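Local coordinates for protein Nrps/pks (Streptomyces albus, PDB 4OPF) that acts as a ketosynthase domain of the oxazolomycin assembly line and probably passes on the acyl chain without extending it, at residues A26-L31 and A354-L359; F214-R219 and G298-D303; A253-G258 and P268-G273. One frame throughout, in Å; residues are numbered along the deposited sequence.

How the contacts relate
The three contacts nest along the chain: 26-31 with 354-359 closes the longest loop, 214-219 with 298-303 lies within it, and 253-258 with 268-273 lies within that of contact 2. Contacts 1 and 2, with centres 22 Å apart, touch directly, where CZ of Phe-358 packs 4.3 Å from CD2 of Phe-214. Contact 3 is separate: its centre is 20 Å from that of contact 2 and 29 Å from that of contact 1, with nearest atoms about 5 Å and about 15 Å away. Contacts 2 and 3 are nevertheless connected through helix 300-314, which begins in contact 2 and packs on Pro-268, Gln-271 and Arg-272. All three belong to the ketosynthase fold.

Contact 1. Residues A26-L31 and A354-L359; sequences AYWRLL and AIVPFL
Apolar packing joins Trp-28 and Leu-31 to Ala-354 and Val-356. CG of Trp-28 is anti to the backbone N (chi1 178°), and the six-membered ring of the indole reaches 354-359. There CG1 of Val-356 lies 3.8 Å from CZ3, approaching the ring obliquely. The methyl of Ala-354 comes instead at the ring edge, close to its plane, with CB 4.3 Å from CH2. CG1 of Val-356 also reaches CB of Leu-31 at 4.3 Å, which places this one methyl between two residues a helical turn apart.

The carbonyl of Leu-31 abuts carbon atoms and also meets a water. Its oxygen packs 3.5 Å from CB of Val-356 and also 3.5 Å from CD of Pro-357. The water lies within hydrogen-bonding distance of both Leu-31 O (2.7 Å) and Pro-357 O, between two backbones that make no direct hydrogen bond.

Helix 338-352 borders the same packing, touching Trp-28 through Leu-348 and Asn-352 and Val-356 through Lys-345. The contact thus packs helix 24-33 of the ketosynthase fold against the chain leaving helix 338-352 through the short strand 354-355.

Contact 2. Residues F214-R219 and G298-D303; sequences FDRRAR and GSQIPD
Phe-214 and Asp-303 meet through both backbone and side chain. The amide N of Phe-214 donates to Asp-303 OD2 over 3.3 Å, arriving from above the carboxylate, 55° out of its plane. The phenyl ring lies against the same aspartate: CD1 is 3.6 Å from Asp-303 CB, and the backbone O of Asp-303 sits at the ring edge, in plane. Ring and carboxylate are turned 47° from each other. Near Gly-298, the methyl of Ala-218 presses on the peptide that follows, with CB 3.3 Å from Gly-298 O.

The next shell fixes the carboxylate from its own segment. Asp-303, in the first turn of helix 300-314, folds its carboxylate back on the backbone: Gly-298 N donates to the syn lone pair of OD1, while Ser-299 N gives OD2 a weak bond. Ser-299 holds the N-cap position without a side-chain capping bond. A water near OD2 and Asp-215 N may add a link to 214-219, but it is doubtful, lying too close to OD2.

Further out, Asp-215 shapes the opposing loop. Its OD1 accepts from Arg-217 N through the anti lone pair at 2.9 Å, making an Asx turn within the type I turn 215-218, and its carboxylate forms a long salt bridge with Arg-217. Arg-362 adds a weak backbone bond to OD2.

The N-H groups of Phe-214, Gly-298 and, weakly, Ser-299 therefore converge on the buried carboxylate of Asp-303, which would probably favour its ionised form, although the carbonyl oxygen of Ser-299, 3.2 Å from Asp-303 OD2, would work against this; one acidic side chain thus ties the loop to the first turn of the helix.

Contact 3. Residues A253-G258 and P268-G273; sequences AVNNDG and PAAQRG
Strand 253-256 and helix 268-273 run nearly antiparallel, at 166°, with their axes 8.5 Å apart at closest approach, and Asp-257 and Ala-270 have the nearest CA atoms. Asn-255 makes the direct polar link: ND2 donates to Ala-270 O at 3.0 Å, nearly straight at 168°, with Ala-270 O almost in the amide plane of Asn-255. The other end of the amide, OD1, accepts from Asn-402, so both ends are engaged and the flat group is kept from flipping.

The methyl of Ala-270 fits between polar side chains, with CB 4.0 Å from Asn-255 ND2 and 3.6 Å from Asp-257 OD1. That carboxylate oxygen also accepts from Asn-402 and from a water, which in turn accepts from Gln-271 NE2. An alanine at Asn-255 would probably leave Ala-270 O without its side-chain donor, take one of two acceptors from Asn-402 ND2 and open a gap beside the helix.

At the end of the strand, Asn-256 OD1 accepts from Gly-258 N in an Asx turn. Pro-152, Arg-150 and Gly-151 of the second subunit pack on 254-256, and Asn-256 makes backbone hydrogen bonds to that subunit, so the end of the strand in this strand-loop-helix unit of the thiolase-like fold takes part in the dimer interface.

Contact 1. Residues A26-L31 and A354-L359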
loop_
_atom_site.group_PDB
_atom_site.type_symbol
_atom_site.label_atom_id
_atom_site.label_comp_id
_atom_site.label_asym_id
_atom_site.label_seq_id
_atom_site.Cartn_x
_atom_site.Cartn_y
_atom_site.Cartn_z
ATOM N N ALA A 26 18.491 3.915 24.820
ATOM C CA ALA A 26 17.757 4.719 25.755
ATOM C C ALA A 26 16.268 4.294 25.803
ATOM O O ALA A 26 15.626 4.359 26.842
ATOM C CB ALA A 26 17.922 6.207 25.447
ATOM N N TYR A 27 15.711 3.863 24.676
ATOM C CA TYR A 27 14.358 3.394 24.662
ATOM C C TYR A 27 14.232 2.130 25.550
ATOM O O TYR A 27 13.295 1.995 26.310
ATOM C CB TYR A 27 13.916 3.143 23.220
ATOM C CG TYR A 27 12.477 2.862 22.995
ATOM C CD1 TYR A 27 11.485 3.621 23.568
ATOM C CD2 TYR A 27 12.104 1.873 22.123
ATOM C CE1 TYR A 27 10.136 3.335 23.319
ATOM C CE2 TYR A 27 10.795 1.624 21.800
ATOM C CZ TYR A 27 9.806 2.358 22.401
ATOM O OH TYR A 27 8.491 2.027 22.082
ATOM N N TRP A 28 15.153 1.206 25.427
ATOM C CA TRP A 28 15.152 0.029 26.240
ATOM C C TRP A 28 15.293 0.379 27.710
ATOM O O TRP A 28 14.591 -0.165 28.501
ATOM C CB TRP A 28 16.255 -0.935 25.839
ATOM C CG TRP A 28 16.283 -2.135 26.724
ATOM C CD1 TRP A 28 17.256 -2.463 27.636
ATOM C CD2 TRP A 28 15.252 -3.116 26.868
ATOM N NE1 TRP A 28 16.889 -3.619 28.302
ATOM C CE2 TRP A 28 15.681 -4.045 27.831
ATOM C CE3 TRP A 28 14.033 -3.332 26.228
ATOM C CZ2 TRP A 28 14.923 -5.140 28.195
ATOM C CZ3 TRP A 28 13.295 -4.467 26.544
ATOM C CH2 TRP A 28 13.723 -5.325 27.539
ATOM N N ARG A 29 16.161 1.314 28.067
ATOM C CA ARG A 29 16.271 1.753 29.457
ATOM C C ARG A 29 14.965 2.353 29.958
ATOM O O ARG A 29 14.521 2.016 31.066
ATOM C CB ARG A 29 17.440 2.736 29.690
ATOM C CG ARG A 29 18.795 2.021 29.708
ATOM C CD ARG A 29 19.979 2.882 30.105
ATOM N NE ARG A 29 20.103 4.132 29.341
ATOM C CZ ARG A 29 20.759 4.266 28.168
ATOM N NH1 ARG A 29 20.810 5.464 27.564
ATOM N NH2 ARG A 29 21.347 3.211 27.571
ATOM N N LEU A 30 14.352 3.234 29.172
ATOM C CA LEU A 30 13.103 3.825 29.549
ATOM C C LEU A 30 12.052 2.738 29.848
ATOM O O LEU A 30 11.370 2.780 30.910
ATOM C CB LEU A 30 12.588 4.749 28.442
ATOM C CG LEU A 30 11.239 5.424 28.664
ATOM C CD1 LEU A 30 11.414 6.715 29.410
ATOM C CD2 LEU A 30 10.516 5.755 27.407
ATOM N N LEU A 31 11.898 1.788 28.932
ATOM C CA LEU A 31 10.841 0.811 29.060
ATOM C C LEU A 31 11.123 -0.212 30.151
ATOM O O LEU A 31 10.216 -0.583 30.909
ATOM C CB LEU A 31 10.660 0.054 27.784
ATOM C CG LEU A 31 10.204 0.936 26.618
ATOM C CD1 LEU A 31 10.107 0.086 25.408
ATOM C CD2 LEU A 31 8.926 1.717 26.837
ATOM N N ALA A 354 13.041 -10.429 28.097
ATOM C CA ALA A 354 12.488 -9.873 29.291
ATOM C C ALA A 354 11.164 -9.223 29.006
ATOM O O ALA A 354 10.920 -8.718 27.895
ATOM C CB ALA A 354 13.448 -8.860 29.913
ATOM N N ILE A 355 10.337 -9.199 30.036
ATOM C CA ILE A 355 9.084 -8.482 29.994
ATOM C C ILE A 355 9.246 -7.213 30.795
ATOM O O ILE A 355 9.702 -7.253 31.902
ATOM C CB ILE A 355 7.958 -9.346 30.530
ATOM C CG1 ILE A 355 7.860 -10.567 29.598
ATOM C CG2 ILE A 355 6.667 -8.528 30.530
ATOM C CD1 ILE A 355 6.577 -11.321 29.686
ATOM N N VAL A 356 8.896 -6.083 30.188
ATOM C CA VAL A 356 8.954 -4.812 30.849
ATOM C C VAL A 356 7.692 -4.495 31.648
ATOM O O VAL A 356 6.632 -5.076 31.426
ATOM C CB VAL A 356 9.206 -3.717 29.863
ATOM C CG1 VAL A 356 10.453 -4.029 29.091
ATOM C CG2 VAL A 356 8.016 -3.508 28.935
ATOM N N PRO A 357 7.819 -3.572 32.603
ATOM C CA PRO A 357 6.651 -3.225 33.408
ATOM C C PRO A 357 5.555 -2.572 32.582
ATOM O O PRO A 357 5.832 -1.812 31.652
ATOM C CB PRO A 357 7.176 -2.184 34.409
ATOM C CG PRO A 357 8.628 -2.138 34.260
ATOM C CD PRO A 357 9.063 -2.997 33.113
ATOM N N PHE A 358 4.329 -2.838 32.959
ATOM C CA PHE A 358 3.199 -2.066 32.525
ATOM C C PHE A 358 2.862 -1.003 33.566
ATOM O O PHE A 358 2.752 -1.300 34.764
ATOM C CB PHE A 358 2.019 -2.980 32.319
ATOM C CG PHE A 358 0.762 -2.269 31.963
ATOM C CD1 PHE A 358 0.653 -1.587 30.774
ATOM C CD2 PHE A 358 -0.314 -2.264 32.831
ATOM C CE1 PHE A 358 -0.515 -0.922 30.437
ATOM C CE2 PHE A 358 -1.497 -1.625 32.491
ATOM C CZ PHE A 358 -1.598 -0.942 31.291
ATOM N N LEU A 359 2.680 0.236 33.112
ATOM C CA LEU A 359 2.469 1.362 34.021
ATOM C C LEU A 359 1.019 1.581 34.512
ATOM O O LEU A 359 0.800 1.791 35.690
ATOM C CB LEU A 359 3.060 2.645 33.422
ATOM C CG LEU A 359 4.551 2.879 33.679
ATOM C CD1 LEU A 359 5.390 1.700 33.210
ATOM C CD2 LEU A 359 5.025 4.139 32.959
HETATM O O HOH W 1 7.559 -0.093 30.626
#

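Contact 2. Residues F214-R219 and G298-D303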
loop_
_atom_site.group_PDB
_atom_site.type_symbol
_atom_site.label_atom_id
_atom_site.label_comp_id
_atom_site.label_asym_id
_atom_site.label_seq_id
_atom_site.Cartn_x
_atom_site.Cartn_y
_atom_site.Cartn_z
ATOM N N PHE A 214 -6.900 0.694 30.347
ATOM C CA PHE A 214 -7.476 -0.532 31.005
ATOM C C PHE A 214 -7.907 -0.282 32.464
ATOM O O PHE A 214 -7.731 -1.135 33.333
ATOM C CB PHE A 214 -6.537 -1.759 30.876
ATOM C CG PHE A 214 -6.254 -2.129 29.462
ATOM C CD1 PHE A 214 -7.296 -2.439 28.594
ATOM C CD2 PHE A 214 -4.961 -2.118 28.965
ATOM C CE1 PHE A 214 -7.055 -2.740 27.253
ATOM C CE2 PHE A 214 -4.717 -2.420 27.627
ATOM C CZ PHE A 214 -5.769 -2.749 26.780
ATOM N N ASP A 215 -8.561 0.866 32.638
ATOM C CA ASP A 215 -8.590 1.625 33.879
ATOM C C ASP A 215 -9.718 2.673 33.800
ATOM O O ASP A 215 -9.912 3.298 32.747
ATOM C CB ASP A 215 -7.256 2.373 33.995
ATOM C CG ASP A 215 -7.106 3.124 35.306
ATOM O OD1 ASP A 215 -7.821 4.119 35.572
ATOM O OD2 ASP A 215 -6.225 2.730 36.078
ATOM N N ARG A 216 -10.417 2.921 34.910
ATOM C CA ARG A 216 -11.533 3.914 34.943
ATOM C C ARG A 216 -11.216 5.414 34.677
ATOM O O ARG A 216 -12.123 6.174 34.330
ATOM C CB ARG A 216 -12.272 3.834 36.277
ATOM C CG ARG A 216 -13.180 2.643 36.397
ATOM C CD ARG A 216 -14.107 2.858 37.576
ATOM N NE ARG A 216 -13.476 2.631 38.898
ATOM C CZ ARG A 216 -13.581 3.414 39.994
ATOM N NH1 ARG A 216 -14.313 4.534 40.003
ATOM N NH2 ARG A 216 -12.951 3.061 41.125
ATOM N N ARG A 217 -9.974 5.854 34.862
ATOM C CA ARG A 217 -9.631 7.260 34.590
ATOM C C ARG A 217 -9.299 7.526 33.112
ATOM O O ARG A 217 -9.052 8.678 32.731
ATOM C CB ARG A 217 -8.482 7.708 35.490
ATOM C CG ARG A 217 -8.886 7.795 36.960
ATOM C CD ARG A 217 -7.664 7.746 37.871
ATOM N NE ARG A 217 -7.030 6.419 37.896
ATOM C CZ ARG A 217 -5.911 6.124 38.555
ATOM N NH1 ARG A 217 -5.267 7.059 39.253
ATOM N NH2 ARG A 217 -5.430 4.890 38.513
ATOM N N ALA A 218 -9.319 6.470 32.290
ATOM C CA ALA A 218 -8.929 6.548 30.857
ATOM C C ALA A 218 -9.657 7.646 30.034
ATOM O O ALA A 218 -10.888 7.629 29.898
ATOM C CB ALA A 218 -9.077 5.170 30.189
ATOM N N ARG A 219 -8.857 8.569 29.479
ATOM C CA ARG A 219 -9.318 9.772 28.759
ATOM C C ARG A 219 -8.619 9.994 27.383
ATOM O O ARG A 219 -8.630 11.119 26.865
ATOM C CB ARG A 219 -9.050 11.022 29.645
ATOM C CG ARG A 219 -10.264 11.647 30.337
ATOM C CD ARG A 219 -10.124 13.170 30.463
ATOM N NE ARG A 219 -10.296 13.856 29.169
ATOM C CZ ARG A 219 -9.386 14.613 28.544
ATOM N NH1 ARG A 219 -8.187 14.847 29.072
ATOM N NH2 ARG A 219 -9.686 15.160 27.369
ATOM N N GLY A 298 -7.518 3.491 25.451
ATOM C CA GLY A 298 -7.612 4.421 26.567
ATOM C C GLY A 298 -9.026 4.946 26.763
ATOM O O GLY A 298 -9.256 6.118 27.070
ATOM N N SER A 299 -9.984 4.059 26.588
ATOM C CA SER A 299 -11.351 4.385 26.800
ATOM C C SER A 299 -12.050 3.068 27.145
ATOM O O SER A 299 -11.718 2.017 26.596
ATOM C CB SER A 299 -11.890 5.029 25.532
ATOM O OG SER A 299 -13.130 5.608 25.812
ATOM N N GLN A 300 -12.951 3.113 28.108
ATOM C CA GLN A 300 -13.514 1.929 28.733
ATOM C C GLN A 300 -14.116 0.938 27.744
ATOM O O GLN A 300 -13.857 -0.266 27.815
ATOM C CB GLN A 300 -14.611 2.362 29.724
ATOM C CG GLN A 300 -15.577 1.274 30.196
ATOM C CD GLN A 300 -15.128 0.554 31.471
ATOM O OE1 GLN A 300 -14.763 -0.622 31.422
ATOM N NE2 GLN A 300 -15.188 1.248 32.623
ATOM N N ILE A 301 -14.957 1.420 26.855
ATOM C CA ILE A 301 -15.657 0.493 25.944
ATOM C C ILE A 301 -14.742 -0.212 24.953
ATOM O O ILE A 301 -14.784 -1.434 24.866
ATOM C CB ILE A 301 -16.821 1.193 25.257
ATOM C CG1 ILE A 301 -17.986 1.098 26.215
ATOM C CG2 ILE A 301 -17.199 0.591 23.898
ATOM C CD1 ILE A 301 -18.916 2.237 26.011
ATOM N N PRO A 302 -13.896 0.535 24.242
ATOM C CA PRO A 302 -12.988 -0.182 23.361
ATOM C C PRO A 302 -11.958 -1.004 24.130
ATOM O O PRO A 302 -11.584 -2.060 23.664
ATOM C CB PRO A 302 -12.316 0.910 22.536
ATOM C CG PRO A 302 -12.760 2.191 23.113
ATOM C CD PRO A 302 -13.967 1.967 23.946
ATOM N N ASP A 303 -11.529 -0.563 25.315
ATOM C CA ASP A 303 -10.553 -1.326 26.060
ATOM C C ASP A 303 -11.151 -2.656 26.522
ATOM O O ASP A 303 -10.509 -3.712 26.478
ATOM C CB ASP A 303 -10.085 -0.535 27.275
ATOM C CG ASP A 303 -9.112 0.633 26.918
ATOM O OD1 ASP A 303 -8.615 0.723 25.767
ATOM O OD2 ASP A 303 -8.869 1.468 27.834
HETATM O O HOH W 2 -9.912 1.735 30.033
#

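Contact 3. Residues A253-G258 and P268-G273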
loop_
_atom_site.group_PDB
_atom_site.type_symbol
_atom_site.label_atom_id
_atom_site.label_comp_id
_atom_site.label_asym_id
_atom_site.label_seq_id
_atom_site.Cartn_x
_atom_site.Cartn_y
_atom_site.Cartn_z
ATOM N N ALA A 253 -1.472 -9.467 9.770
ATOM C CA ALA A 253 -2.731 -9.383 9.083
ATOM C C ALA A 253 -3.325 -8.013 9.278
ATOM O O ALA A 253 -3.037 -7.360 10.279
ATOM C CB ALA A 253 -3.692 -10.395 9.614
ATOM N N VAL A 254 -4.133 -7.590 8.296
ATOM C CA VAL A 254 -4.796 -6.304 8.283
ATOM C C VAL A 254 -6.222 -6.550 7.861
ATOM O O VAL A 254 -6.470 -7.330 6.965
ATOM C CB VAL A 254 -4.109 -5.349 7.324
ATOM C CG1 VAL A 254 -4.895 -4.036 7.138
ATOM C CG2 VAL A 254 -2.719 -5.043 7.826
ATOM N N ASN A 255 -7.168 -5.835 8.433
ATOM C CA ASN A 255 -8.545 -5.908 7.939
ATOM C C ASN A 255 -9.208 -4.563 8.234
ATOM O O ASN A 255 -8.526 -3.575 8.575
ATOM C CB ASN A 255 -9.317 -7.134 8.508
ATOM C CG ASN A 255 -9.712 -6.978 9.993
ATOM O OD1 ASN A 255 -9.597 -5.918 10.573
ATOM N ND2 ASN A 255 -10.221 -8.034 10.573
ATOM N N ASN A 256 -10.503 -4.491 8.017
ATOM C CA ASN A 256 -11.257 -3.270 8.211
ATOM C C ASN A 256 -12.527 -3.592 8.987
ATOM O O ASN A 256 -13.171 -4.606 8.744
ATOM C CB ASN A 256 -11.696 -2.685 6.867
ATOM C CG ASN A 256 -12.064 -1.238 6.976
ATOM O OD1 ASN A 256 -13.218 -0.898 7.123
ATOM N ND2 ASN A 256 -11.072 -0.371 6.913
ATOM N N ASP A 257 -12.933 -2.663 9.851
ATOM C CA ASP A 257 -14.182 -2.790 10.571
ATOM C C ASP A 257 -15.409 -2.831 9.669
ATOM O O ASP A 257 -16.499 -3.241 10.087
ATOM C CB ASP A 257 -14.366 -1.577 11.468
ATOM C CG ASP A 257 -13.477 -1.596 12.661
ATOM O OD1 ASP A 257 -13.008 -2.686 13.038
ATOM O OD2 ASP A 257 -13.252 -0.486 13.222
ATOM N N GLY A 258 -15.320 -2.258 8.480
ATOM C CA GLY A 258 -16.541 -2.179 7.664
ATOM C C GLY A 258 -17.538 -1.124 8.144
ATOM O O GLY A 258 -17.159 -0.056 8.558
ATOM N N PRO A 268 -16.029 -5.637 17.269
ATOM C CA PRO A 268 -15.398 -6.726 17.974
ATOM C C PRO A 268 -15.065 -7.903 17.069
ATOM O O PRO A 268 -14.005 -8.493 17.184
ATOM C CB PRO A 268 -16.460 -7.138 19.006
ATOM C CG PRO A 268 -17.256 -5.868 19.246
ATOM C CD PRO A 268 -17.296 -5.195 17.903
ATOM N N ALA A 269 -15.936 -8.245 16.148
ATOM C CA ALA A 269 -15.684 -9.409 15.236
ATOM C C ALA A 269 -14.453 -9.168 14.347
ATOM O O ALA A 269 -13.691 -10.098 14.045
ATOM C CB ALA A 269 -16.923 -9.663 14.404
ATOM N N ALA A 270 -14.213 -7.902 13.961
ATOM C CA ALA A 270 -13.067 -7.579 13.117
ATOM C C ALA A 270 -11.789 -7.640 13.945
ATOM O O ALA A 270 -10.772 -8.071 13.473
ATOM C CB ALA A 270 -13.226 -6.194 12.513
ATOM N N GLN A 271 -11.846 -7.253 15.204
ATOM C CA GLN A 271 -10.674 -7.401 16.096
ATOM C C GLN A 271 -10.323 -8.859 16.355
ATOM O O GLN A 271 -9.173 -9.224 16.203
ATOM C CB GLN A 271 -10.884 -6.649 17.393
ATOM C CG GLN A 271 -11.000 -5.138 17.176
ATOM C CD GLN A 271 -11.108 -4.338 18.499
ATOM O OE1 GLN A 271 -10.832 -4.832 19.587
ATOM N NE2 GLN A 271 -11.499 -3.113 18.378
ATOM N N ARG A 272 -11.312 -9.699 16.645
ATOM C CA ARG A 272 -11.065 -11.128 16.713
ATOM C C ARG A 272 -10.497 -11.657 15.405
ATOM O O ARG A 272 -9.505 -12.356 15.414
ATOM C CB ARG A 272 -12.320 -11.899 17.081
ATOM C CG ARG A 272 -12.818 -11.641 18.491
ATOM C CD ARG A 272 -14.021 -12.522 18.887
ATOM N NE ARG A 272 -15.278 -12.144 18.287
ATOM C CZ ARG A 272 -16.138 -11.252 18.776
ATOM N NH1 ARG A 272 -17.261 -10.976 18.133
ATOM N NH2 ARG A 272 -15.903 -10.606 19.903
ATOM N N GLY A 273 -11.106 -11.294 14.285
ATOM C CA GLY A 273 -10.716 -11.825 13.007
ATOM C C GLY A 273 -9.269 -11.484 12.632
ATOM O O GLY A 273 -8.550 -12.316 12.124
HETATM O O HOH W 3 -12.566 -2.383 15.615
#